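Long-range contact in pectate lyase (Bacillus, PDB 3VMV), which probably cleaves polygalacturonate, the pectate backbone of plant cell walls, by the lyase reaction of polysaccharide lyase family 1: residues S233-D247 and S271-V285. Residues are numbered along the deposited sequence; the frame is centred on the assembly and turned at random.
Sequences SRVGARVFVENNYFD and SPSTGYWNLRGNVFV. With SO4 (sulfate ion), chain C.
Phe246 and Phe284 lie against each other where two successive coils of the chain run in register, a worked example of how like residues pile up inside a solenoid. The planes diverge by only 23°, yet the rings are displaced and little of one covers the other, with Phe246 CD2 meeting Phe284 CE1 at 3.5 Å. Phe223 stacks on Phe246, so the aromatic row continues into strand 222-226.

At the bend beside this row, Asn282 OD1 lies at the edge of the Phe246 ring, near its plane, and accepts from the backbone N and, at 3.1 Å, from ND2 of Asn244; the two amides lie side by side, nearly coplanar. ND2 of Asn282 turns back to Val241 O at 2.8 Å. Asn244 OD1 bonds to Asn221 N, carrying the pattern one coil further.

Strands 238-242 and 276-280 run parallel through alternating backbone bonds, and strand 245-246 repeats the pairing with 283-285. On its outer side, Tyr245 brings CE1 to 3.3 Å from Val283 CG1.

At the other end Val235, in a type I' turn, sets CG1 3.7 Å from Pro272 CD, while its N-H bonds to Ser273 O. Tyr276 N donates to Ala237 O at 2.7 Å, and that same oxygen lies in plane at the edge of the Tyr276 ring, whose CE2 reaches toward Gly236 CA. Arg234, its chain bent at chi3 (78°), holds Ser271 OG side-on through NE (2.8 Å) and NH1 and holds a sulfate, probably from the crystallisation liquor, through NH1 and NH2. Asp185 is a second partner of that hydroxyl. Parallel strands in register, with rows of hydrogen-bonded asparagines and of aromatic rings passing from coil to coil at the bend, are characteristic of the right-handed parallel beta-helix of pectate lyases.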
loop_
_atom_site.group_PDB
_atom_site.type_symbol
_atom_site.label_atom_id
_atom_site.label_comp_id
_atom_site.label_asym_id
_atom_site.label_seq_id
_atom_site.Cartn_x
_atom_site.Cartn_y
_atom_site.Cartn_z
ATOM N N SER A 233 7.445 7.010 11.826
ATOM C CA SER A 233 7.721 8.208 11.062
ATOM C C SER A 233 9.162 8.641 11.255
ATOM O O SER A 233 9.576 8.953 12.389
ATOM C CB SER A 233 6.752 9.318 11.518
ATOM O OG SER A 233 6.870 10.478 10.706
ATOM N N ARG A 234 9.912 8.669 10.140
ATOM C CA ARG A 234 11.365 8.812 10.157
ATOM C C ARG A 234 11.832 9.938 9.257
ATOM O O ARG A 234 11.188 10.228 8.243
ATOM C CB ARG A 234 12.003 7.485 9.661
ATOM C CG ARG A 234 11.873 6.365 10.709
ATOM C CD ARG A 234 11.892 4.973 10.115
ATOM N NE ARG A 234 13.253 4.558 9.784
ATOM C CZ ARG A 234 13.659 3.299 9.847
ATOM N NH1 ARG A 234 14.915 3.020 9.525
ATOM N NH2 ARG A 234 12.823 2.323 10.251
ATOM N N VAL A 235 12.997 10.505 9.594
ATOM C CA VAL A 235 13.720 11.492 8.749
ATOM C C VAL A 235 12.804 12.502 8.086
ATOM O O VAL A 235 12.763 12.668 6.861
ATOM C CB VAL A 235 14.708 10.879 7.692
ATOM C CG1 VAL A 235 15.963 10.377 8.395
ATOM C CG2 VAL A 235 14.090 9.785 6.862
ATOM N N GLY A 236 12.056 13.194 8.939
ATOM C CA GLY A 236 11.295 14.341 8.463
ATOM C C GLY A 236 9.976 14.013 7.782
ATOM O O GLY A 236 9.327 14.927 7.260
ATOM N N ALA A 237 9.574 12.747 7.786
ATOM C CA ALA A 237 8.209 12.411 7.358
ATOM C C ALA A 237 7.199 13.223 8.154
ATOM O O ALA A 237 7.459 13.600 9.272
ATOM C CB ALA A 237 7.921 10.937 7.580
ATOM N N ARG A 238 6.051 13.525 7.543
ATOM C CA ARG A 238 4.937 14.145 8.285
ATOM C C ARG A 238 3.702 13.318 8.053
ATOM O O ARG A 238 3.288 13.161 6.883
ATOM C CB ARG A 238 4.670 15.561 7.773
ATOM C CG ARG A 238 5.876 16.469 8.049
ATOM C CD ARG A 238 5.584 17.919 7.699
ATOM N NE ARG A 238 5.194 18.052 6.298
ATOM C CZ ARG A 238 4.928 19.237 5.757
ATOM N NH1 ARG A 238 4.563 19.341 4.508
ATOM N NH2 ARG A 238 4.980 20.326 6.518
ATOM N N VAL A 239 3.137 12.754 9.127
ATOM C CA VAL A 239 1.951 11.905 8.950
ATOM C C VAL A 239 0.776 12.447 9.746
ATOM O O VAL A 239 0.902 12.660 10.965
ATOM C CB VAL A 239 2.238 10.402 9.274
ATOM C CG1 VAL A 239 2.702 10.198 10.661
ATOM C CG2 VAL A 239 0.988 9.548 9.019
ATOM N N PHE A 240 -0.316 12.777 9.048
ATOM C CA PHE A 240 -1.555 13.182 9.726
ATOM C C PHE A 240 -2.356 11.926 10.032
ATOM O O PHE A 240 -2.804 11.243 9.091
ATOM C CB PHE A 240 -2.320 14.191 8.846
ATOM C CG PHE A 240 -3.625 14.691 9.461
ATOM C CD1 PHE A 240 -3.721 14.887 10.829
ATOM C CD2 PHE A 240 -4.696 15.045 8.644
ATOM C CE1 PHE A 240 -4.889 15.397 11.388
ATOM C CE2 PHE A 240 -5.876 15.534 9.202
ATOM C CZ PHE A 240 -5.974 15.715 10.564
ATOM N N VAL A 241 -2.485 11.598 11.316
ATOM C CA VAL A 241 -3.140 10.361 11.790
ATOM C C VAL A 241 -4.468 10.788 12.344
ATOM O O VAL A 241 -4.533 11.333 13.431
ATOM C CB VAL A 241 -2.287 9.694 12.835
ATOM C CG1 VAL A 241 -2.875 8.351 13.287
ATOM C CG2 VAL A 241 -0.843 9.542 12.298
ATOM N N GLU A 242 -5.519 10.543 11.555
ATOM C CA GLU A 242 -6.838 11.157 11.828
ATOM C C GLU A 242 -7.955 10.134 11.889
ATOM O O GLU A 242 -8.219 9.379 10.936
ATOM C CB GLU A 242 -7.108 12.147 10.670
ATOM C CG GLU A 242 -8.413 12.918 10.814
ATOM C CD GLU A 242 -8.725 13.770 9.578
ATOM O OE1 GLU A 242 -8.286 13.370 8.477
ATOM O OE2 GLU A 242 -9.468 14.774 9.745
ATOM N N ASN A 243 -8.648 10.127 13.020
ATOM C CA ASN A 243 -9.868 9.317 13.152
ATOM C C ASN A 243 -9.670 7.854 12.780
ATOM O O ASN A 243 -10.464 7.254 12.048
ATOM C CB ASN A 243 -11.040 9.933 12.355
ATOM C CG ASN A 243 -11.480 11.281 12.896
ATOM O OD1 ASN A 243 -10.745 11.985 13.642
ATOM N ND2 ASN A 243 -12.693 11.678 12.504
ATOM N N ASN A 244 -8.584 7.280 13.275
ATOM C CA ASN A 244 -8.350 5.850 13.151
ATOM C C ASN A 244 -8.699 5.133 14.428
ATOM O O ASN A 244 -8.688 5.744 15.489
ATOM C CB ASN A 244 -6.872 5.550 12.832
ATOM C CG ASN A 244 -6.369 6.233 11.571
ATOM O OD1 ASN A 244 -6.539 5.716 10.469
ATOM N ND2 ASN A 244 -5.728 7.376 11.731
ATOM N N TYR A 245 -8.968 3.836 14.312
ATOM C CA TYR A 245 -9.270 3.000 15.458
ATOM C C TYR A 245 -8.129 2.015 15.678
ATOM O O TYR A 245 -7.756 1.323 14.724
ATOM C CB TYR A 245 -10.610 2.261 15.233
ATOM C CG TYR A 245 -11.208 1.725 16.482
ATOM C CD1 TYR A 245 -12.129 2.508 17.153
ATOM C CD2 TYR A 245 -10.867 0.487 17.001
ATOM C CE1 TYR A 245 -12.702 2.119 18.291
ATOM C CE2 TYR A 245 -11.486 0.075 18.252
ATOM C CZ TYR A 245 -12.379 0.939 18.830
ATOM O OH TYR A 245 -13.026 0.681 20.018
ATOM N N PHE A 246 -7.560 1.987 16.900
ATOM C CA PHE A 246 -6.476 1.070 17.185
ATOM C C PHE A 246 -6.886 0.160 18.342
ATOM O O PHE A 246 -7.355 0.650 19.369
ATOM C CB PHE A 246 -5.263 1.861 17.700
ATOM C CG PHE A 246 -4.665 2.822 16.714
ATOM C CD1 PHE A 246 -3.551 2.455 15.948
ATOM C CD2 PHE A 246 -5.205 4.102 16.531
ATOM C CE1 PHE A 246 -2.964 3.350 15.056
ATOM C CE2 PHE A 246 -4.609 5.007 15.663
ATOM C CZ PHE A 246 -3.505 4.655 14.900
ATOM N N ASP A 247 -6.665 -1.151 18.195
ATOM C CA ASP A 247 -6.962 -2.103 19.259
ATOM C C ASP A 247 -5.729 -2.991 19.400
ATOM O O ASP A 247 -5.382 -3.706 18.446
ATOM C CB ASP A 247 -8.175 -2.950 18.846
ATOM C CG ASP A 247 -8.477 -4.104 19.822
ATOM O OD1 ASP A 247 -9.429 -4.840 19.546
ATOM O OD2 ASP A 247 -7.815 -4.270 20.861
ATOM N N SER A 271 17.238 5.009 11.057
ATOM C CA SER A 271 17.361 6.355 10.433
ATOM C C SER A 271 17.982 7.354 11.422
ATOM O O SER A 271 17.917 7.169 12.628
ATOM C CB SER A 271 16.023 6.899 9.892
ATOM O OG SER A 271 15.459 6.068 8.875
ATOM N N PRO A 272 18.601 8.405 10.887
ATOM C CA PRO A 272 19.370 9.259 11.794
ATOM C C PRO A 272 18.530 10.247 12.587
ATOM O O PRO A 272 19.028 10.784 13.588
ATOM C CB PRO A 272 20.348 9.992 10.862
ATOM C CG PRO A 272 19.835 9.796 9.482
ATOM C CD PRO A 272 19.008 8.530 9.479
ATOM N N SER A 273 17.277 10.474 12.185
ATOM C CA SER A 273 16.441 11.418 12.935
ATOM C C SER A 273 14.973 11.047 12.781
ATOM O O SER A 273 14.615 10.241 11.921
ATOM C CB SER A 273 16.660 12.840 12.424
ATOM O OG SER A 273 16.336 12.943 11.054
ATOM N N THR A 274 14.154 11.672 13.623
ATOM C CA THR A 274 12.724 11.419 13.683
ATOM C C THR A 274 11.945 12.036 12.528
ATOM O O THR A 274 12.365 13.002 11.903
ATOM C CB THR A 274 12.187 11.972 15.010
ATOM O OG1 THR A 274 10.862 11.488 15.277
ATOM C CG2 THR A 274 12.177 13.521 15.007
ATOM N N GLY A 275 10.755 11.478 12.312
ATOM C CA GLY A 275 9.721 12.162 11.534
ATOM C C GLY A 275 8.751 12.801 12.519
ATOM O O GLY A 275 9.023 12.918 13.717
ATOM N N TYR A 276 7.619 13.247 11.978
ATOM C CA TYR A 276 6.631 13.985 12.753
ATOM C C TYR A 276 5.245 13.364 12.573
ATOM O O TYR A 276 4.997 12.603 11.602
ATOM C CB TYR A 276 6.570 15.421 12.243
ATOM C CG TYR A 276 7.846 16.207 12.340
ATOM C CD1 TYR A 276 8.123 16.978 13.460
ATOM C CD2 TYR A 276 8.762 16.176 11.303
ATOM C CE1 TYR A 276 9.282 17.723 13.522
ATOM C CE2 TYR A 276 9.920 16.899 11.363
ATOM C CZ TYR A 276 10.173 17.665 12.480
ATOM O OH TYR A 276 11.333 18.425 12.568
ATOM N N TRP A 277 4.306 13.748 13.435
ATOM C CA TRP A 277 2.933 13.183 13.352
ATOM C C TRP A 277 1.967 14.215 13.898
ATOM O O TRP A 277 2.256 14.918 14.899
ATOM C CB TRP A 277 2.799 11.857 14.128
ATOM C CG TRP A 277 3.571 11.851 15.458
ATOM C CD1 TRP A 277 3.133 12.281 16.693
ATOM C CD2 TRP A 277 4.913 11.384 15.648
ATOM N NE1 TRP A 277 4.124 12.101 17.635
ATOM C CE2 TRP A 277 5.240 11.582 17.016
ATOM C CE3 TRP A 277 5.882 10.858 14.781
ATOM C CZ2 TRP A 277 6.494 11.243 17.549
ATOM C CZ3 TRP A 277 7.138 10.519 15.303
ATOM C CH2 TRP A 277 7.434 10.716 16.671
ATOM N N ASN A 278 0.826 14.324 13.248
ATOM C CA ASN A 278 -0.243 15.189 13.729
ATOM C C ASN A 278 -1.388 14.237 14.090
ATOM O O ASN A 278 -1.840 13.479 13.225
ATOM C CB ASN A 278 -0.615 16.144 12.602
ATOM C CG ASN A 278 -1.723 17.085 12.994
ATOM O OD1 ASN A 278 -2.137 17.119 14.162
ATOM N ND2 ASN A 278 -2.205 17.871 12.034
ATOM N N LEU A 279 -1.831 14.247 15.342
ATOM C CA LEU A 279 -2.805 13.270 15.815
ATOM C C LEU A 279 -4.114 13.984 16.087
ATOM O O LEU A 279 -4.154 14.963 16.838
ATOM C CB LEU A 279 -2.295 12.636 17.117
ATOM C CG LEU A 279 -0.837 12.133 17.052
ATOM C CD1 LEU A 279 -0.375 11.503 18.383
ATOM C CD2 LEU A 279 -0.612 11.160 15.932
ATOM N N ARG A 280 -5.197 13.466 15.525
ATOM C CA ARG A 280 -6.513 14.002 15.845
ATOM C C ARG A 280 -7.581 12.921 15.787
ATOM O O ARG A 280 -7.659 12.150 14.797
ATOM C CB ARG A 280 -6.822 15.083 14.827
ATOM C CG ARG A 280 -8.170 15.704 14.911
ATOM C CD ARG A 280 -8.208 16.842 13.878
ATOM N NE ARG A 280 -9.535 17.442 13.704
ATOM C CZ ARG A 280 -10.042 18.389 14.492
ATOM N NH1 ARG A 280 -9.349 18.837 15.533
ATOM N NH2 ARG A 280 -11.257 18.874 14.251
ATOM N N GLY A 281 -8.408 12.820 16.823
ATOM C CA GLY A 281 -9.601 11.986 16.697
ATOM C C GLY A 281 -9.423 10.491 16.714
ATOM O O GLY A 281 -10.391 9.769 16.475
ATOM N N ASN A 282 -8.218 10.025 17.052
ATOM C CA ASN A 282 -8.007 8.581 17.100
ATOM C C ASN A 282 -8.596 7.944 18.365
ATOM O O ASN A 282 -8.743 8.604 19.388
ATOM C CB ASN A 282 -6.519 8.280 17.004
ATOM C CG ASN A 282 -5.918 8.799 15.702
ATOM O OD1 ASN A 282 -6.206 8.272 14.639
ATOM N ND2 ASN A 282 -5.090 9.849 15.787
ATOM N N VAL A 283 -8.979 6.675 18.249
ATOM C CA VAL A 283 -9.444 5.898 19.386
ATOM C C VAL A 283 -8.409 4.814 19.636
ATOM O O VAL A 283 -8.072 4.060 18.723
ATOM C CB VAL A 283 -10.835 5.324 19.130
ATOM C CG1 VAL A 283 -11.195 4.281 20.205
ATOM C CG2 VAL A 283 -11.881 6.472 19.112
ATOM N N PHE A 284 -7.903 4.770 20.867
ATOM C CA PHE A 284 -6.868 3.810 21.243
ATOM C C PHE A 284 -7.421 2.880 22.322
ATOM O O PHE A 284 -7.713 3.331 23.440
ATOM C CB PHE A 284 -5.660 4.577 21.827
ATOM C CG PHE A 284 -5.039 5.569 20.873
ATOM C CD1 PHE A 284 -4.211 5.141 19.830
ATOM C CD2 PHE A 284 -5.204 6.936 21.081
ATOM C CE1 PHE A 284 -3.603 6.051 18.961
ATOM C CE2 PHE A 284 -4.598 7.859 20.218
ATOM C CZ PHE A 284 -3.807 7.408 19.167
ATOM N N VAL A 285 -7.576 1.591 21.986
ATOM C CA VAL A 285 -8.023 0.641 22.983
ATOM C C VAL A 285 -6.880 -0.339 23.239
ATOM O O VAL A 285 -6.364 -0.959 22.305
ATOM C CB VAL A 285 -9.237 -0.138 22.453
ATOM C CG1 VAL A 285 -9.744 -1.143 23.461
ATOM C CG2 VAL A 285 -10.353 0.846 22.055
HETATM S S SO4 C . 14.468 -0.910 9.381
HETATM O O1 SO4 C . 15.327 0.238 9.000
HETATM O O2 SO4 C . 13.907 -1.502 8.164
HETATM O O3 SO4 C . 15.271 -1.889 10.115
HETATM O O4 SO4 C . 13.344 -0.460 10.222
HETATM O O HOH W 1 -10.844 15.782 11.708
#